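Local coordinates for protein agmatinase (Deinococcus radiodurans, PDB 1WOH) that probably hydrolyses agmatine to putrescine and urea, as a manganese-dependent member of the arginase (ureohydrolase) family, at residues F131-H145 against P219-F233. Numbering follows the deposited sequence.
Sequences FADVPDLHVVQLDAH and PRGQNVYFSVDVDGF
H138 is bonded twice to strand 223-229: its N to N223 O, its O to Y225 N. Strands 137-142 and 223-229 are parallel neighbours in the central sheet, joined by six backbone hydrogen bonds.

Y225 can be followed outward. Its CB lies 4.1 Å from L137 CD1. CG is anti to the backbone N (chi1 175°), and the ring extends toward F131. CD1 and CE1 form the edge that meets the F131 face, with CE1 3.8 Å from F131 CE1. The planes stand at 82°, a T-shaped pair. At the tip, OH is hydrogen-bonded to D271. At the N-terminal end, on the Y225 face, N223 ND2 bonds P135 O at 3.0 Å, on a lone pair.

On the other side of the sheet, V140 CG2 packs on V224 CG1 and P219 CG, and V140 CB meets the edge of the F226 ring. Nearby, Q222 CG sits 3.8 Å from the centroid of the H138 ring in a CH-pi contact.

At the C-terminal ends, D143 OD1 lies 3.0 Å from D229 OD2 and 3.1 Å from D231 OD1. These oxygens are not hydrogen-bonded to each other; they gather where the metals would sit. H145 N holds D143 OD1 from above the carboxylate plane, closing an Asx turn. Q141 NE2 bonds D143 OD2 and L146 O, while its OE1 bonds T178, fixing the amide from both ends. An alanine in place of D143 would probably cost H145 N its carboxylate acceptor, leave Q141 NE2 with L146 O alone, and take a shared ligand from both manganese sites.

D143, H145, D229 and D231, with H121 and D147, are manganese ligands of this protein, though none is bound to this chain here. This cluster of aspartates and histidines is the binuclear site of the arginase alpha/beta fold.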
loop_
_atom_site.group_PDB
_atom_site.type_symbol
_atom_site.label_atom_id
_atom_site.label_comp_id
_atom_site.label_asym_id
_atom_site.label_seq_id
_atom_site.Cartn_x
_atom_site.Cartn_y
_atom_site.Cartn_z
ATOM N N PHE A 131 36.740 14.266 7.157
ATOM C CA PHE A 131 37.045 14.941 8.419
ATOM C C PHE A 131 38.409 14.513 8.962
ATOM O O PHE A 131 38.636 14.496 10.169
ATOM C CB PHE A 131 35.961 14.631 9.459
ATOM C CG PHE A 131 34.597 15.142 9.083
ATOM C CD1 PHE A 131 33.873 14.550 8.048
ATOM C CD2 PHE A 131 34.039 16.225 9.758
ATOM C CE1 PHE A 131 32.609 15.033 7.689
ATOM C CE2 PHE A 131 32.778 16.718 9.412
ATOM C CZ PHE A 131 32.061 16.123 8.376
ATOM N N ALA A 132 39.320 14.172 8.061
ATOM C CA ALA A 132 40.651 13.735 8.467
ATOM C C ALA A 132 41.418 14.803 9.247
ATOM O O ALA A 132 42.265 14.476 10.078
ATOM C CB ALA A 132 41.451 13.311 7.239
ATOM N N ASP A 133 41.116 16.071 8.992
ATOM C CA ASP A 133 41.817 17.162 9.663
ATOM C C ASP A 133 41.216 17.605 10.991
ATOM O O ASP A 133 41.649 18.605 11.564
ATOM C CB ASP A 133 41.935 18.369 8.724
ATOM C CG ASP A 133 40.590 18.979 8.377
ATOM O OD1 ASP A 133 40.549 19.853 7.485
ATOM O OD2 ASP A 133 39.576 18.594 8.996
ATOM N N VAL A 134 40.219 16.874 11.482
ATOM C CA VAL A 134 39.595 17.219 12.757
ATOM C C VAL A 134 40.308 16.499 13.899
ATOM O O VAL A 134 40.263 15.272 14.007
ATOM C CB VAL A 134 38.094 16.839 12.771
ATOM C CG1 VAL A 134 37.485 17.169 14.125
ATOM C CG2 VAL A 134 37.363 17.580 11.665
ATOM N N PRO A 135 40.977 17.261 14.780
ATOM C CA PRO A 135 41.699 16.664 15.909
ATOM C C PRO A 135 40.814 15.924 16.906
ATOM O O PRO A 135 39.756 16.419 17.301
ATOM C CB PRO A 135 42.410 17.866 16.534
ATOM C CG PRO A 135 41.467 18.989 16.255
ATOM C CD PRO A 135 41.065 18.732 14.819
ATOM N N ASP A 136 41.259 14.735 17.301
ATOM C CA ASP A 136 40.546 13.902 18.262
ATOM C C ASP A 136 39.061 13.825 17.952
ATOM O O ASP A 136 38.222 14.045 18.821
ATOM C CB ASP A 136 40.751 14.441 19.678
ATOM C CG ASP A 136 42.200 14.374 20.118
ATOM O OD1 ASP A 136 42.760 13.260 20.148
ATOM O OD2 ASP A 136 42.782 15.435 20.430
ATOM N N LEU A 137 38.747 13.513 16.702
ATOM C CA LEU A 137 37.362 13.406 16.274
ATOM C C LEU A 137 36.616 12.332 17.062
ATOM O O LEU A 137 37.091 11.196 17.212
ATOM C CB LEU A 137 37.303 13.086 14.778
ATOM C CG LEU A 137 35.913 12.805 14.198
ATOM C CD1 LEU A 137 35.069 14.061 14.302
ATOM C CD2 LEU A 137 36.032 12.350 12.733
ATOM N N HIS A 138 35.443 12.710 17.570
ATOM C CA HIS A 138 34.583 11.813 18.327
ATOM C C HIS A 138 33.298 11.628 17.534
ATOM O O HIS A 138 32.841 12.553 16.869
ATOM C CB HIS A 138 34.204 12.413 19.684
ATOM C CG HIS A 138 35.294 12.355 20.707
ATOM N ND1 HIS A 138 35.123 11.763 21.939
ATOM C CD2 HIS A 138 36.560 12.831 20.688
ATOM C CE1 HIS A 138 36.240 11.876 22.637
ATOM N NE2 HIS A 138 37.127 12.519 21.900
ATOM N N VAL A 139 32.732 10.430 17.584
ATOM C CA VAL A 139 31.467 10.186 16.903
ATOM C C VAL A 139 30.434 9.768 17.929
ATOM O O VAL A 139 30.703 8.918 18.783
ATOM C CB VAL A 139 31.553 9.053 15.845
ATOM C CG1 VAL A 139 30.134 8.695 15.343
ATOM C CG2 VAL A 139 32.410 9.495 14.678
ATOM N N VAL A 140 29.267 10.407 17.872
ATOM C CA VAL A 140 28.155 10.057 18.749
ATOM C C VAL A 140 27.202 9.378 17.774
ATOM O O VAL A 140 26.672 10.006 16.862
ATOM C CB VAL A 140 27.488 11.298 19.382
ATOM C CG1 VAL A 140 26.179 10.891 20.053
ATOM C CG2 VAL A 140 28.423 11.908 20.428
ATOM N N GLN A 141 27.013 8.084 17.978
ATOM C CA GLN A 141 26.202 7.257 17.098
ATOM C C GLN A 141 24.910 6.726 17.717
ATOM O O GLN A 141 24.950 6.033 18.738
ATOM C CB GLN A 141 27.093 6.087 16.632
ATOM C CG GLN A 141 26.393 4.894 16.021
ATOM C CD GLN A 141 27.313 3.678 15.897
ATOM O OE1 GLN A 141 28.439 3.674 16.412
ATOM N NE2 GLN A 141 26.830 2.635 15.227
ATOM N N LEU A 142 23.769 7.062 17.113
ATOM C CA LEU A 142 22.476 6.550 17.583
ATOM C C LEU A 142 22.250 5.372 16.644
ATOM O O LEU A 142 22.285 5.537 15.427
ATOM C CB LEU A 142 21.363 7.583 17.409
ATOM C CG LEU A 142 21.435 8.849 18.271
ATOM C CD1 LEU A 142 20.142 9.618 18.114
ATOM C CD2 LEU A 142 21.636 8.491 19.730
ATOM N N ASP A 143 21.999 4.193 17.191
ATOM C CA ASP A 143 21.896 3.024 16.324
ATOM C C ASP A 143 21.451 1.803 17.112
ATOM O O ASP A 143 21.772 1.670 18.296
ATOM C CB ASP A 143 23.304 2.755 15.763
ATOM C CG ASP A 143 23.304 2.046 14.430
ATOM O OD1 ASP A 143 22.385 1.246 14.160
ATOM O OD2 ASP A 143 24.260 2.281 13.654
ATOM N N ALA A 144 20.721 0.906 16.460
ATOM C CA ALA A 144 20.310 -0.331 17.104
ATOM C C ALA A 144 21.473 -1.311 16.947
ATOM O O ALA A 144 21.593 -2.273 17.696
ATOM C CB ALA A 144 19.070 -0.900 16.421
ATOM N N HIS A 145 22.327 -1.057 15.959
ATOM C CA HIS A 145 23.453 -1.948 15.688
ATOM C C HIS A 145 24.809 -1.263 15.864
ATOM O O HIS A 145 24.933 -0.055 15.679
ATOM C CB HIS A 145 23.316 -2.513 14.262
ATOM C CG HIS A 145 21.954 -3.068 13.965
ATOM N ND1 HIS A 145 21.055 -2.434 13.131
ATOM C CD2 HIS A 145 21.326 -4.179 14.416
ATOM C CE1 HIS A 145 19.934 -3.132 13.082
ATOM N NE2 HIS A 145 20.072 -4.196 13.853
ATOM N N PRO A 219 30.343 12.666 25.403
ATOM C CA PRO A 219 31.562 13.479 25.347
ATOM C C PRO A 219 31.356 14.940 25.750
ATOM O O PRO A 219 30.244 15.465 25.686
ATOM C CB PRO A 219 32.007 13.331 23.893
ATOM C CG PRO A 219 30.715 13.118 23.162
ATOM C CD PRO A 219 29.987 12.163 24.065
ATOM N N ARG A 220 32.439 15.587 26.169
ATOM C CA ARG A 220 32.383 16.985 26.575
ATOM C C ARG A 220 33.594 17.759 26.065
ATOM O O ARG A 220 34.731 17.314 26.220
ATOM C CB ARG A 220 32.308 17.083 28.100
ATOM C CG ARG A 220 31.042 16.490 28.678
ATOM C CD ARG A 220 31.019 16.565 30.193
ATOM N NE ARG A 220 29.725 16.154 30.733
ATOM C CZ ARG A 220 29.191 14.945 30.573
ATOM N NH1 ARG A 220 29.839 14.015 29.888
ATOM N NH2 ARG A 220 28.006 14.667 31.100
ATOM N N GLY A 221 33.335 18.910 25.448
ATOM C CA GLY A 221 34.401 19.749 24.926
ATOM C C GLY A 221 35.159 19.136 23.764
ATOM O O GLY A 221 36.291 19.530 23.473
ATOM N N GLN A 222 34.525 18.183 23.087
ATOM C CA GLN A 222 35.139 17.482 21.960
ATOM C C GLN A 222 34.597 17.926 20.605
ATOM O O GLN A 222 33.609 18.651 20.525
ATOM C CB GLN A 222 34.883 15.977 22.107
ATOM C CG GLN A 222 35.253 15.417 23.458
ATOM C CD GLN A 222 36.747 15.226 23.618
ATOM O OE1 GLN A 222 37.547 15.905 22.974
ATOM N NE2 GLN A 222 37.131 14.304 24.487
ATOM N N ASN A 223 35.269 17.501 19.538
ATOM C CA ASN A 223 34.806 17.786 18.187
ATOM C C ASN A 223 33.956 16.555 17.918
ATOM O O ASN A 223 34.473 15.438 17.879
ATOM C CB ASN A 223 35.966 17.839 17.198
ATOM C CG ASN A 223 36.803 19.083 17.360
ATOM O OD1 ASN A 223 36.266 20.188 17.464
ATOM N ND2 ASN A 223 38.122 18.919 17.371
ATOM N N VAL A 224 32.659 16.762 17.746
ATOM C CA VAL A 224 31.741 15.653 17.544
ATOM C C VAL A 224 31.012 15.598 16.207
ATOM O O VAL A 224 30.537 16.609 15.689
ATOM C CB VAL A 224 30.684 15.637 18.681
ATOM C CG1 VAL A 224 29.591 14.595 18.393
ATOM C CG2 VAL A 224 31.366 15.340 20.008
ATOM N N TYR A 225 30.950 14.391 15.654
ATOM C CA TYR A 225 30.238 14.119 14.414
ATOM C C TYR A 225 29.068 13.260 14.882
ATOM O O TYR A 225 29.269 12.287 15.617
ATOM C CB TYR A 225 31.120 13.309 13.463
ATOM C CG TYR A 225 30.441 12.863 12.187
ATOM C CD1 TYR A 225 30.618 13.567 10.994
ATOM C CD2 TYR A 225 29.661 11.706 12.162
ATOM C CE1 TYR A 225 30.043 13.124 9.801
ATOM C CE2 TYR A 225 29.078 11.256 10.979
ATOM C CZ TYR A 225 29.275 11.965 9.806
ATOM O OH TYR A 225 28.722 11.502 8.635
ATOM N N PHE A 226 27.854 13.635 14.492
ATOM C CA PHE A 226 26.649 12.889 14.864
ATOM C C PHE A 226 26.267 11.944 13.734
ATOM O O PHE A 226 26.146 12.373 12.589
ATOM C CB PHE A 226 25.457 13.837 15.065
ATOM C CG PHE A 226 25.490 14.630 16.341
ATOM C CD1 PHE A 226 25.188 15.988 16.326
ATOM C CD2 PHE A 226 25.756 14.020 17.558
ATOM C CE1 PHE A 226 25.144 16.729 17.506
ATOM C CE2 PHE A 226 25.716 14.749 18.748
ATOM C CZ PHE A 226 25.409 16.108 18.721
ATOM N N SER A 227 26.090 10.663 14.045
ATOM C CA SER A 227 25.636 9.717 13.035
ATOM C C SER A 227 24.327 9.162 13.565
ATOM O O SER A 227 24.305 8.489 14.592
ATOM C CB SER A 227 26.621 8.567 12.821
ATOM O OG SER A 227 26.087 7.667 11.859
ATOM N N VAL A 228 23.232 9.463 12.877
ATOM C CA VAL A 228 21.931 8.987 13.312
ATOM C C VAL A 228 21.370 7.936 12.368
ATOM O O VAL A 228 21.006 8.239 11.234
ATOM C CB VAL A 228 20.905 10.140 13.405
ATOM C CG1 VAL A 228 19.546 9.589 13.863
ATOM C CG2 VAL A 228 21.408 11.203 14.382
ATOM N N ASP A 229 21.342 6.693 12.832
ATOM C CA ASP A 229 20.761 5.599 12.061
ATOM C C ASP A 229 19.317 5.576 12.577
ATOM O O ASP A 229 19.092 5.403 13.778
ATOM C CB ASP A 229 21.461 4.282 12.395
ATOM C CG ASP A 229 20.893 3.102 11.626
ATOM O OD1 ASP A 229 19.700 3.129 11.268
ATOM O OD2 ASP A 229 21.642 2.132 11.395
ATOM N N VAL A 230 18.342 5.762 11.697
ATOM C CA VAL A 230 16.958 5.786 12.151
ATOM C C VAL A 230 16.495 4.512 12.852
ATOM O O VAL A 230 15.528 4.561 13.616
ATOM C CB VAL A 230 15.972 6.133 10.988
ATOM C CG1 VAL A 230 16.437 7.390 10.271
ATOM C CG2 VAL A 230 15.858 4.976 10.008
ATOM N N ASP A 231 17.174 3.380 12.643
ATOM C CA ASP A 231 16.707 2.171 13.318
ATOM C C ASP A 231 17.039 2.201 14.805
ATOM O O ASP A 231 16.659 1.298 15.563
ATOM C CB ASP A 231 17.203 0.868 12.634
ATOM C CG ASP A 231 18.697 0.623 12.778
ATOM O OD1 ASP A 231 19.324 1.148 13.715
ATOM O OD2 ASP A 231 19.235 -0.138 11.940
ATOM N N GLY A 232 17.736 3.255 15.225
ATOM C CA GLY A 232 18.035 3.417 16.637
ATOM C C GLY A 232 16.713 3.714 17.339
ATOM O O GLY A 232 16.520 3.409 18.523
ATOM N N PHE A 233 15.786 4.310 16.593
ATOM C CA PHE A 233 14.469 4.637 17.128
ATOM C C PHE A 233 13.555 3.434 17.118
ATOM O O PHE A 233 13.687 2.551 16.283
ATOM C CB PHE A 233 13.821 5.764 16.323
ATOM C CG PHE A 233 14.519 7.075 16.484
ATOM C CD1 PHE A 233 15.497 7.477 15.583
ATOM C CD2 PHE A 233 14.256 7.870 17.592
ATOM C CE1 PHE A 233 16.209 8.652 15.792
ATOM C CE2 PHE A 233 14.964 9.048 17.809
ATOM C CZ PHE A 233 15.942 9.437 16.910
HETATM O O HOH W 1 37.883 16.449 20.132
#